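Local coordinates for protein subdomain of Desmoplakin Carboxy-Terminal domain (DPCT) (Homo sapiens, PDB 1LM5) that probably binds intermediate filaments through plakin repeats in the carboxy-terminal region of desmoplakin, at residues K81-A86 against Q116-F121; E103-K106 against P111-A114; Q157-Y162 against S176-I181; L166-P169 against K174-Y177. All coordinates share one frame; numbering follows the deposited sequence.

Contact 1. Residues K81-A86 against Q116-F121; sequences KPAQKA and QRFLEF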
loop_
_atom_site.group_PDB
_atom_site.type_symbol
_atom_site.label_atom_id
_atom_site.label_comp_id
_atom_site.label_asym_id
_atom_site.label_seq_id
_atom_site.Cartn_x
_atom_site.Cartn_y
_atom_site.Cartn_z
ATOM N N LYS B 81 -10.050 15.804 8.994
ATOM C CA LYS B 81 -9.561 16.272 7.701
ATOM C C LYS B 81 -8.040 16.292 7.593
ATOM O O LYS B 81 -7.469 15.758 6.634
ATOM C CB LYS B 81 -10.138 17.663 7.381
ATOM C CG LYS B 81 -11.648 17.651 7.122
ATOM C CD LYS B 81 -12.226 19.070 7.135
ATOM C CE LYS B 81 -13.746 19.096 6.937
ATOM N NZ LYS B 81 -14.184 18.828 5.531
ATOM N N PRO B 82 -7.354 16.908 8.571
ATOM C CA PRO B 82 -5.887 16.936 8.479
ATOM C C PRO B 82 -5.295 15.527 8.381
ATOM O O PRO B 82 -4.357 15.295 7.623
ATOM C CB PRO B 82 -5.469 17.646 9.759
ATOM C CG PRO B 82 -6.651 18.549 10.060
ATOM C CD PRO B 82 -7.828 17.638 9.758
ATOM N N ALA B 83 -5.838 14.590 9.156
ATOM C CA ALA B 83 -5.351 13.207 9.129
ATOM C C ALA B 83 -5.557 12.601 7.742
ATOM O O ALA B 83 -4.704 11.871 7.235
ATOM C CB ALA B 83 -6.084 12.362 10.169
ATOM N N GLN B 84 -6.704 12.882 7.137
ATOM C CA GLN B 84 -6.970 12.353 5.805
ATOM C C GLN B 84 -5.961 12.987 4.858
ATOM O O GLN B 84 -5.426 12.328 3.976
ATOM C CB GLN B 84 -8.395 12.670 5.344
ATOM C CG GLN B 84 -8.741 12.033 4.006
ATOM C CD GLN B 84 -10.225 12.065 3.690
ATOM O OE1 GLN B 84 -10.818 13.137 3.540
ATOM N NE2 GLN B 84 -10.835 10.885 3.584
ATOM N N LYS B 85 -5.699 14.274 5.055
ATOM C CA LYS B 85 -4.736 14.973 4.218
ATOM C C LYS B 85 -3.355 14.357 4.382
ATOM O O LYS B 85 -2.557 14.370 3.450
ATOM C CB LYS B 85 -4.679 16.462 4.572
ATOM C CG LYS B 85 -5.796 17.289 3.960
ATOM C CD LYS B 85 -5.655 18.748 4.353
ATOM C CE LYS B 85 -6.807 19.580 3.817
ATOM N NZ LYS B 85 -6.862 19.534 2.326
ATOM N N ALA B 86 -3.074 13.823 5.568
ATOM C CA ALA B 86 -1.780 13.200 5.825
ATOM C C ALA B 86 -1.608 12.015 4.895
ATOM O O ALA B 86 -0.495 11.544 4.665
ATOM C CB ALA B 86 -1.686 12.745 7.268
ATOM N N GLN B 116 3.093 14.912 13.885
ATOM C CA GLN B 116 3.832 13.844 14.541
ATOM C C GLN B 116 2.971 12.621 14.791
ATOM O O GLN B 116 3.432 11.495 14.638
ATOM C CB GLN B 116 4.418 14.329 15.864
ATOM C CG GLN B 116 5.830 14.826 15.725
ATOM C CD GLN B 116 6.746 13.780 15.121
ATOM O OE1 GLN B 116 6.995 12.723 15.713
ATOM N NE2 GLN B 116 7.252 14.067 13.940
ATOM N N ARG B 117 1.730 12.850 15.190
ATOM C CA ARG B 117 0.815 11.744 15.439
ATOM C C ARG B 117 0.671 10.967 14.143
ATOM O O ARG B 117 0.781 9.745 14.112
ATOM C CB ARG B 117 -0.580 12.245 15.818
ATOM C CG ARG B 117 -0.747 12.786 17.204
ATOM C CD ARG B 117 -2.204 12.631 17.631
ATOM N NE ARG B 117 -3.135 13.366 16.781
ATOM C CZ ARG B 117 -3.312 14.684 16.824
ATOM N NH1 ARG B 117 -2.619 15.421 17.684
ATOM N NH2 ARG B 117 -4.184 15.267 16.015
ATOM N N PHE B 118 0.409 11.702 13.069
ATOM C CA PHE B 118 0.181 11.093 11.774
ATOM C C PHE B 118 1.384 10.295 11.290
ATOM O O PHE B 118 1.248 9.159 10.840
ATOM C CB PHE B 118 -0.203 12.181 10.773
ATOM C CG PHE B 118 -1.399 12.997 11.188
ATOM C CD1 PHE B 118 -1.636 14.239 10.605
ATOM C CD2 PHE B 118 -2.302 12.522 12.145
ATOM C CE1 PHE B 118 -2.751 14.996 10.959
ATOM C CE2 PHE B 118 -3.418 13.272 12.509
ATOM C CZ PHE B 118 -3.640 14.522 11.907
ATOM N N LEU B 119 2.564 10.890 11.383
ATOM C CA LEU B 119 3.770 10.189 10.971
ATOM C C LEU B 119 3.940 8.899 11.760
ATOM O O LEU B 119 4.300 7.855 11.210
ATOM C CB LEU B 119 4.991 11.081 11.180
ATOM C CG LEU B 119 4.988 12.346 10.334
ATOM C CD1 LEU B 119 6.168 13.237 10.738
ATOM C CD2 LEU B 119 5.084 11.965 8.878
ATOM N N GLU B 120 3.672 8.966 13.054
ATOM C CA GLU B 120 3.808 7.788 13.892
ATOM C C GLU B 120 2.785 6.725 13.546
ATOM O O GLU B 120 3.106 5.544 13.475
ATOM C CB GLU B 120 3.688 8.181 15.350
ATOM C CG GLU B 120 4.808 9.128 15.760
ATOM C CD GLU B 120 4.599 9.708 17.123
ATOM O OE1 GLU B 120 3.457 9.633 17.632
ATOM O OE2 GLU B 120 5.572 10.257 17.677
ATOM N N PHE B 121 1.551 7.158 13.337
ATOM C CA PHE B 121 0.490 6.241 12.974
ATOM C C PHE B 121 0.913 5.489 11.720
ATOM O O PHE B 121 0.783 4.274 11.643
ATOM C CB PHE B 121 -0.794 7.003 12.665
ATOM C CG PHE B 121 -1.436 7.639 13.862
ATOM C CD1 PHE B 121 -2.237 8.767 13.701
ATOM C CD2 PHE B 121 -1.280 7.097 15.133
ATOM C CE1 PHE B 121 -2.881 9.347 14.797
ATOM C CE2 PHE B 121 -1.916 7.665 16.240
ATOM C CZ PHE B 121 -2.720 8.794 16.071
#

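Contact 2. Residues E103-K106 against P111-A114; sequences EAVK and PYEA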
loop_
_atom_site.group_PDB
_atom_site.type_symbol
_atom_site.label_atom_id
_atom_site.label_comp_id
_atom_site.label_asym_id
_atom_site.label_seq_id
_atom_site.Cartn_x
_atom_site.Cartn_y
_atom_site.Cartn_z
ATOM N N GLU B 103 6.294 17.308 5.633
ATOM C CA GLU B 103 6.521 18.555 4.916
ATOM C C GLU B 103 5.510 19.589 5.389
ATOM O O GLU B 103 5.859 20.744 5.631
ATOM C CB GLU B 103 6.376 18.328 3.413
ATOM C CG GLU B 103 7.176 17.138 2.893
ATOM C CD GLU B 103 6.905 16.826 1.431
ATOM O OE1 GLU B 103 7.425 17.558 0.560
ATOM O OE2 GLU B 103 6.169 15.855 1.149
ATOM N N ALA B 104 4.258 19.162 5.545
ATOM C CA ALA B 104 3.202 20.064 5.989
ATOM C C ALA B 104 3.522 20.687 7.340
ATOM O O ALA B 104 3.172 21.848 7.600
ATOM C CB ALA B 104 1.872 19.328 6.061
ATOM N N VAL B 105 4.165 19.916 8.208
ATOM C CA VAL B 105 4.528 20.424 9.517
ATOM C C VAL B 105 5.575 21.501 9.293
ATOM O O VAL B 105 5.502 22.588 9.871
ATOM C CB VAL B 105 5.131 19.331 10.411
ATOM C CG1 VAL B 105 5.671 19.953 11.692
ATOM C CG2 VAL B 105 4.057 18.308 10.763
ATOM N N LYS B 106 6.547 21.189 8.443
ATOM C CA LYS B 106 7.613 22.136 8.154
ATOM C C LYS B 106 7.076 23.478 7.687
ATOM O O LYS B 106 7.574 24.526 8.099
ATOM C CB LYS B 106 8.559 21.579 7.089
ATOM C CG LYS B 106 9.610 20.616 7.617
ATOM C CD LYS B 106 10.624 20.220 6.534
ATOM C CE LYS B 106 11.444 21.419 6.035
ATOM N NZ LYS B 106 10.642 22.401 5.240
ATOM N N PRO B 111 0.042 21.547 12.519
ATOM C CA PRO B 111 0.707 21.717 13.813
ATOM C C PRO B 111 1.628 20.518 14.052
ATOM O O PRO B 111 1.297 19.392 13.675
ATOM C CB PRO B 111 -0.461 21.758 14.793
ATOM C CG PRO B 111 -1.539 22.407 13.987
ATOM C CD PRO B 111 -1.416 21.706 12.654
ATOM N N TYR B 112 2.779 20.765 14.667
ATOM C CA TYR B 112 3.746 19.707 14.938
ATOM C C TYR B 112 3.131 18.467 15.580
ATOM O O TYR B 112 3.431 17.342 15.180
ATOM C CB TYR B 112 4.849 20.222 15.858
ATOM C CG TYR B 112 5.884 19.169 16.188
ATOM C CD1 TYR B 112 6.837 18.789 15.252
ATOM C CD2 TYR B 112 5.880 18.526 17.425
ATOM C CE1 TYR B 112 7.763 17.793 15.533
ATOM C CE2 TYR B 112 6.804 17.524 17.718
ATOM C CZ TYR B 112 7.741 17.165 16.766
ATOM O OH TYR B 112 8.658 16.179 17.044
ATOM N N GLU B 113 2.298 18.679 16.592
ATOM C CA GLU B 113 1.660 17.573 17.300
ATOM C C GLU B 113 0.844 16.666 16.389
ATOM O O GLU B 113 1.008 15.443 16.417
ATOM C CB GLU B 113 0.771 18.105 18.414
ATOM C CG GLU B 113 1.368 17.962 19.795
ATOM C CD GLU B 113 0.418 18.453 20.867
ATOM O OE1 GLU B 113 -0.772 18.056 20.828
ATOM O OE2 GLU B 113 0.860 19.231 21.744
ATOM N N ALA B 114 -0.036 17.268 15.594
ATOM C CA ALA B 114 -0.876 16.517 14.666
ATOM C C ALA B 114 0.006 15.788 13.654
ATOM O O ALA B 114 -0.163 14.592 13.411
ATOM C CB ALA B 114 -1.820 17.461 13.937
#

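Contact 3. Residues Q157-Y162 against S176-I181; sequences QDTSSY and SYKDAI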
loop_
_atom_site.group_PDB
_atom_site.type_symbol
_atom_site.label_atom_id
_atom_site.label_comp_id
_atom_site.label_asym_id
_atom_site.label_seq_id
_atom_site.Cartn_x
_atom_site.Cartn_y
_atom_site.Cartn_z
ATOM N N GLN B 157 11.721 5.807 14.746
ATOM C CA GLN B 157 12.214 4.477 15.073
ATOM C C GLN B 157 12.088 4.151 16.559
ATOM O O GLN B 157 11.787 3.014 16.928
ATOM C CB GLN B 157 13.675 4.356 14.642
ATOM C CG GLN B 157 14.367 3.103 15.134
ATOM C CD GLN B 157 15.864 3.276 15.167
ATOM O OE1 GLN B 157 16.486 3.551 14.142
ATOM N NE2 GLN B 157 16.456 3.130 16.350
ATOM N N ASP B 158 12.329 5.140 17.410
ATOM C CA ASP B 158 12.240 4.940 18.851
ATOM C C ASP B 158 10.776 4.909 19.278
ATOM O O ASP B 158 10.322 5.748 20.064
ATOM C CB ASP B 158 12.965 6.064 19.589
ATOM C CG ASP B 158 13.001 5.843 21.089
ATOM O OD1 ASP B 158 13.388 6.775 21.825
ATOM O OD2 ASP B 158 12.643 4.735 21.534
ATOM N N THR B 159 10.048 3.931 18.752
ATOM C CA THR B 159 8.629 3.780 19.044
ATOM C C THR B 159 8.347 3.767 20.537
ATOM O O THR B 159 7.287 4.204 20.977
ATOM C CB THR B 159 8.072 2.486 18.416
ATOM O OG1 THR B 159 8.770 1.350 18.948
ATOM C CG2 THR B 159 8.247 2.518 16.901
ATOM N N SER B 160 9.305 3.274 21.316
ATOM C CA SER B 160 9.149 3.203 22.760
ATOM C C SER B 160 8.957 4.577 23.377
ATOM O O SER B 160 8.307 4.710 24.412
ATOM C CB SER B 160 10.374 2.534 23.393
ATOM O OG SER B 160 10.562 1.228 22.876
ATOM N N SER B 161 9.504 5.602 22.733
ATOM C CA SER B 161 9.400 6.959 23.258
ATOM C C SER B 161 8.290 7.828 22.662
ATOM O O SER B 161 8.286 9.047 22.850
ATOM C CB SER B 161 10.742 7.677 23.101
ATOM O OG SER B 161 11.086 7.796 21.731
ATOM N N TYR B 162 7.354 7.221 21.948
ATOM C CA TYR B 162 6.254 7.994 21.377
ATOM C C TYR B 162 5.412 8.603 22.488
ATOM O O TYR B 162 5.194 7.982 23.530
ATOM C CB TYR B 162 5.341 7.112 20.532
ATOM C CG TYR B 162 5.843 6.767 19.156
ATOM C CD1 TYR B 162 5.022 6.082 18.262
ATOM C CD2 TYR B 162 7.133 7.108 18.743
ATOM C CE1 TYR B 162 5.463 5.739 16.997
ATOM C CE2 TYR B 162 7.585 6.766 17.474
ATOM C CZ TYR B 162 6.749 6.082 16.607
ATOM O OH TYR B 162 7.193 5.707 15.358
ATOM N N SER B 176 0.707 5.197 24.053
ATOM C CA SER B 176 1.013 5.627 22.707
ATOM C C SER B 176 0.279 4.689 21.775
ATOM O O SER B 176 -0.318 3.693 22.207
ATOM C CB SER B 176 2.515 5.516 22.441
ATOM O OG SER B 176 2.906 4.158 22.336
ATOM N N TYR B 177 0.337 4.998 20.493
ATOM C CA TYR B 177 -0.300 4.145 19.516
ATOM C C TYR B 177 0.430 2.816 19.456
ATOM O O TYR B 177 -0.177 1.773 19.214
ATOM C CB TYR B 177 -0.283 4.797 18.141
ATOM C CG TYR B 177 -1.277 4.146 17.211
ATOM C CD1 TYR B 177 -2.637 4.405 17.342
ATOM C CD2 TYR B 177 -0.862 3.268 16.215
ATOM C CE1 TYR B 177 -3.571 3.810 16.504
ATOM C CE2 TYR B 177 -1.789 2.665 15.362
ATOM C CZ TYR B 177 -3.142 2.949 15.516
ATOM O OH TYR B 177 -4.066 2.407 14.658
ATOM N N LYS B 178 1.743 2.865 19.646
ATOM C CA LYS B 178 2.559 1.665 19.653
ATOM C C LYS B 178 2.027 0.779 20.783
ATOM O O LYS B 178 1.836 -0.428 20.613
ATOM C CB LYS B 178 4.021 2.047 19.904
ATOM C CG LYS B 178 4.914 0.924 20.378
ATOM C CD LYS B 178 5.291 -0.031 19.276
ATOM C CE LYS B 178 6.478 -0.877 19.727
ATOM N NZ LYS B 178 6.873 -1.879 18.697
ATOM N N ASP B 179 1.788 1.390 21.939
ATOM C CA ASP B 179 1.252 0.656 23.081
ATOM C C ASP B 179 -0.106 0.081 22.735
ATOM O O ASP B 179 -0.415 -1.047 23.090
ATOM C CB ASP B 179 1.053 1.569 24.288
ATOM C CG ASP B 179 2.350 2.080 24.857
ATOM O OD1 ASP B 179 2.355 3.217 25.365
ATOM O OD2 ASP B 179 3.355 1.342 24.807
ATOM N N ALA B 180 -0.925 0.892 22.075
ATOM C CA ALA B 180 -2.263 0.485 21.696
ATOM C C ALA B 180 -2.203 -0.773 20.838
ATOM O O ALA B 180 -2.957 -1.706 21.060
ATOM C CB ALA B 180 -2.958 1.609 20.944
ATOM N N ILE B 181 -1.294 -0.800 19.868
ATOM C CA ILE B 181 -1.176 -1.960 19.003
ATOM C C ILE B 181 -0.735 -3.172 19.815
ATOM O O ILE B 181 -1.201 -4.287 19.588
ATOM C CB ILE B 181 -0.173 -1.705 17.873
ATOM C CG1 ILE B 181 -0.720 -0.624 16.948
ATOM C CG2 ILE B 181 0.080 -2.984 17.095
ATOM C CD1 ILE B 181 0.275 -0.162 15.895
HETATM O O HOH W 1 5.359 3.817 22.753
#

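Contact 4. Residues L166-P169 against K174-Y177; sequences LTCP and KISY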
loop_
_atom_site.group_PDB
_atom_site.type_symbol
_atom_site.label_atom_id
_atom_site.label_comp_id
_atom_site.label_asym_id
_atom_site.label_seq_id
_atom_site.Cartn_x
_atom_site.Cartn_y
_atom_site.Cartn_z
ATOM N N LEU B 166 -2.838 8.657 23.704
ATOM C CA LEU B 166 -4.117 7.984 23.836
ATOM C C LEU B 166 -4.451 7.618 25.265
ATOM O O LEU B 166 -3.565 7.397 26.086
ATOM C CB LEU B 166 -4.124 6.687 23.020
ATOM C CG LEU B 166 -3.578 6.716 21.591
ATOM C CD1 LEU B 166 -3.740 5.334 20.969
ATOM C CD2 LEU B 166 -4.318 7.758 20.770
ATOM N N THR B 167 -5.740 7.570 25.559
ATOM C CA THR B 167 -6.178 7.131 26.863
ATOM C C THR B 167 -6.621 5.721 26.542
ATOM O O THR B 167 -7.562 5.529 25.777
ATOM C CB THR B 167 -7.374 7.923 27.375
ATOM O OG1 THR B 167 -6.971 9.272 27.633
ATOM C CG2 THR B 167 -7.908 7.293 28.645
ATOM N N CYS B 168 -5.905 4.741 27.081
ATOM C CA CYS B 168 -6.232 3.341 26.855
ATOM C C CYS B 168 -7.683 3.177 27.287
ATOM O O CYS B 168 -8.019 3.412 28.443
ATOM C CB CYS B 168 -5.319 2.447 27.701
ATOM S SG CYS B 168 -5.529 0.685 27.423
ATOM N N PRO B 169 -8.559 2.776 26.360
ATOM C CA PRO B 169 -9.988 2.584 26.625
ATOM C C PRO B 169 -10.323 1.623 27.744
ATOM O O PRO B 169 -11.406 1.702 28.320
ATOM C CB PRO B 169 -10.522 2.097 25.284
ATOM C CG PRO B 169 -9.632 2.766 24.307
ATOM C CD PRO B 169 -8.271 2.567 24.930
ATOM N N LYS B 174 -2.735 6.690 29.989
ATOM C CA LYS B 174 -2.256 7.249 28.733
ATOM C C LYS B 174 -1.250 6.294 28.112
ATOM O O LYS B 174 -0.360 5.788 28.781
ATOM C CB LYS B 174 -1.611 8.612 28.971
ATOM C CG LYS B 174 -2.525 9.601 29.689
ATOM C CD LYS B 174 -3.848 9.814 28.953
ATOM C CE LYS B 174 -3.655 10.516 27.610
ATOM N NZ LYS B 174 -4.958 10.753 26.920
ATOM N N ILE B 175 -1.408 6.052 26.820
ATOM C CA ILE B 175 -0.539 5.150 26.097
ATOM C C ILE B 175 -0.323 5.696 24.712
ATOM O O ILE B 175 -1.068 6.554 24.254
ATOM C CB ILE B 175 -1.171 3.758 25.956
ATOM C CG1 ILE B 175 -2.459 3.851 25.127
ATOM C CG2 ILE B 175 -1.466 3.178 27.337
ATOM C CD1 ILE B 175 -3.089 2.501 24.820
ATOM N N SER B 176 0.707 5.197 24.053
ATOM C CA SER B 176 1.013 5.627 22.707
ATOM C C SER B 176 0.279 4.689 21.775
ATOM O O SER B 176 -0.318 3.693 22.207
ATOM C CB SER B 176 2.515 5.516 22.441
ATOM O OG SER B 176 2.906 4.158 22.336
ATOM N N TYR B 177 0.337 4.998 20.493
ATOM C CA TYR B 177 -0.300 4.145 19.516
ATOM C C TYR B 177 0.430 2.816 19.456
ATOM O O TYR B 177 -0.177 1.773 19.214
ATOM C CB TYR B 177 -0.283 4.797 18.141
ATOM C CG TYR B 177 -1.277 4.146 17.211
ATOM C CD1 TYR B 177 -2.637 4.405 17.342
ATOM C CD2 TYR B 177 -0.862 3.268 16.215
ATOM C CE1 TYR B 177 -3.571 3.810 16.504
ATOM C CE2 TYR B 177 -1.789 2.665 15.362
ATOM C CZ TYR B 177 -3.142 2.949 15.516
ATOM O OH TYR B 177 -4.066 2.407 14.658
#

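Contact 1. Residues K81-A86 against Q116-F121
Phe118 lays its ring against one turn of helix 74-88, meeting Pro82, Ala83 and Ala86, and this single aromatic carries the whole contact. Over one face of the ring stands the backbone of Ala83, whose CA lies 3.8 Å from the centroid of the Phe118 ring and 22° off its normal, a CH-pi contact displaced toward the rim. The methyl of Ala83 reaches the far end of the same ring, with CB 3.7 Å from Phe118 CE2. Nearer the root of the side chain, Ala86 CB comes obliquely to within 3.7 Å of Phe118 CD1. Pro82 CB rests 4.0 Å from Phe118 CE1, toward the far end of the ring. With CG anti to the carbonyl carbon of Phe118 (chi1 -56°), the ring extends toward helix 74-88, and the two alanines, having nothing larger than a methyl, let it come up to the helix backbone.

Further out, Glu44 of helix 36-47 touches both Ala83 and Phe118 and forms a salt bridge with Arg117. Along helix 112-124, Gln122 donates its amide to Ala86 O, adding a polar link beyond the aromatic one. The two short helical segments approach to 10.0 Å between axes and cross at -47°. This is buried helix-to-helix packing, with an aromatic from one helix set against alanines of the other, between helix 74-88 and helix 112-124 of this plakin-repeat fragment.

Contact 2. Residues E103-K106 against P111-A114
The Tyr112 ring is met by Val105 at its edge: the methyl CG1 comes in near the plane of the ring, 3.9 Å from Tyr112 CD1, and does not lie over a face. The same methyl also reaches the backbone, standing 3.8 Å from Tyr112 CA, which makes CG1 the atom that touches both the root and the flank of the tyrosine. Two torsions bring this about. Val105 holds CG1 anti to its own backbone N (chi1 172°), directed at the start of helix 112-124, whereas Tyr112 has CG opposite its N (chi1 180°), which turns the ring so that it passes the valine at a slant, one ortho carbon making the contact. The other valine branch is turned to the residue before, with CG2 4.2 Å from Pro111 O. No hydrogen bond joins the two segments, and the contact is a small apolar patch at the protein surface.

Pro111 occupies the N-cap position of helix 112-124, and the nearest CA atoms across the contact, those of Val105 and Tyr112, are 5.5 Å apart. Before it, Leu110 shares a backbone hydrogen bond with Ala104 and also packs on its methyl. In the preceding helix, Glu103 OE2 accepts from Ser100 N. The valine thus sits in the last turn of helix 101-106, against the first turn of helix 112-124, where a five-residue connection ending in Pro111 brings the end of one helix beside the beginning of the next.

Contact 3. Residues Q157-Y162 against S176-I181
Thr159 and Tyr162 pack against Lys178 and Ser176 in a buried contact between the loop after helix 150-157 and the start of helix 177-183, an end held by a capping box. In that box Asp179 N donates to Ser176 OG at 3.0 Å, and Ser176 N returns a nearly straight bond of 2.9 Å to Asp179 OD1, meeting the carboxylate on its anti side but 32° out of its plane. The same oxygen takes a salt bridge from Lys164.

Across the contact the methylenes of Lys178, bent at chi2 (76°), run past the threonine: CD lies 3.8 Å from Thr159 CB, and CE 3.3 Å from Thr159 OG1. The polar ends are held by the first modelled residues of the chain, since Glu6 OE1 binds both Lys178 NZ and Thr159 OG1, and Leu5 O also accepts from the ammonium. The Glu6 carboxylate probably offsets the charge of the buried lysine, and Thr159 OG1 shares it. A water bridges the segments, donating to Thr159 O and hydrogen-bonded to Ser176 OG, though both distances are short in the model. The tyrosine hydroxyl binds Leu156 O, while at the other end of that side chain Tyr162 CB sits 3.8 Å from Ser176 CB.

Contact 4. Residues L166-P169 against K174-Y177
Lys174 curls back over its partner strand to reach Thr167. Its CB starts 3.7 Å from Leu166 O; bends at chi2 (-56°) and chi3 (-67°) then fold the chain over that carbonyl instead of letting it extend away. CD passes 3.4 Å from Thr167 OG1, CE comes within 3.5 Å of Leu166 O, and at the tip NZ donates to Thr167 OG1 at 2.6 Å, a short bond. Thr167 and Lys174 are a non-hydrogen-bonded antiparallel pair, and this side-chain bond joins the two strands where the backbone does not.

The neighbouring pair, Leu166 and Ile175, supplies the backbone bonds. Leu166 N donates to Ile175 O at 2.8 Å, and Ile175 N donates to Leu166 O at 2.6 Å, the latter tilted 25° from the carbonyl plane.

On the face bearing Leu166 and Ile175 the contacts are apolar. Ile175 sends CD1 to the start of the turn, 3.6 Å from Cys168 CB, while Leu166 CD1 reaches Tyr177 CD1 at 3.9 Å. Ala180 of helix 177-183 packs on both Leu166 and Ile175, and Leu42 of helix 36-47 covers Leu166 and Tyr177; the tyrosine hydroxyl binds Ile11 N. On the face bearing Thr167 and Lys174, Thr167 touches Asp35; separately, Thr167 N donates to Thr38 OG1. The two short strands and their six-residue connection form a beta hairpin leading through the N-cap Ser176 into helix 177-183, a hairpin followed by a helix that resembles the plakin-repeat motif.

From the N terminus, helix 74-88 opens contact 1, and the chain makes contact 2 before returning to close it: 103-106 meets 111-114 across a short connection, then 116-121 comes back to 81-86. Contact 2 thus lies within the longer loop of contact 1, and both use helix 112-124. Farther on, 157-162 opens contact 3; the hairpin of contact 4 folds in the interval, and the two contacts end together, sharing Ser176 and Tyr177. Contact 1 lies in series with contacts 3 and 4 but touches them: Glu120 packs on Tyr162, and the rings of Phe121 and Tyr177 meet edge-to-face. Helix 112-124 therefore joins the earlier helices to the loop 157-162 and helix 177-183.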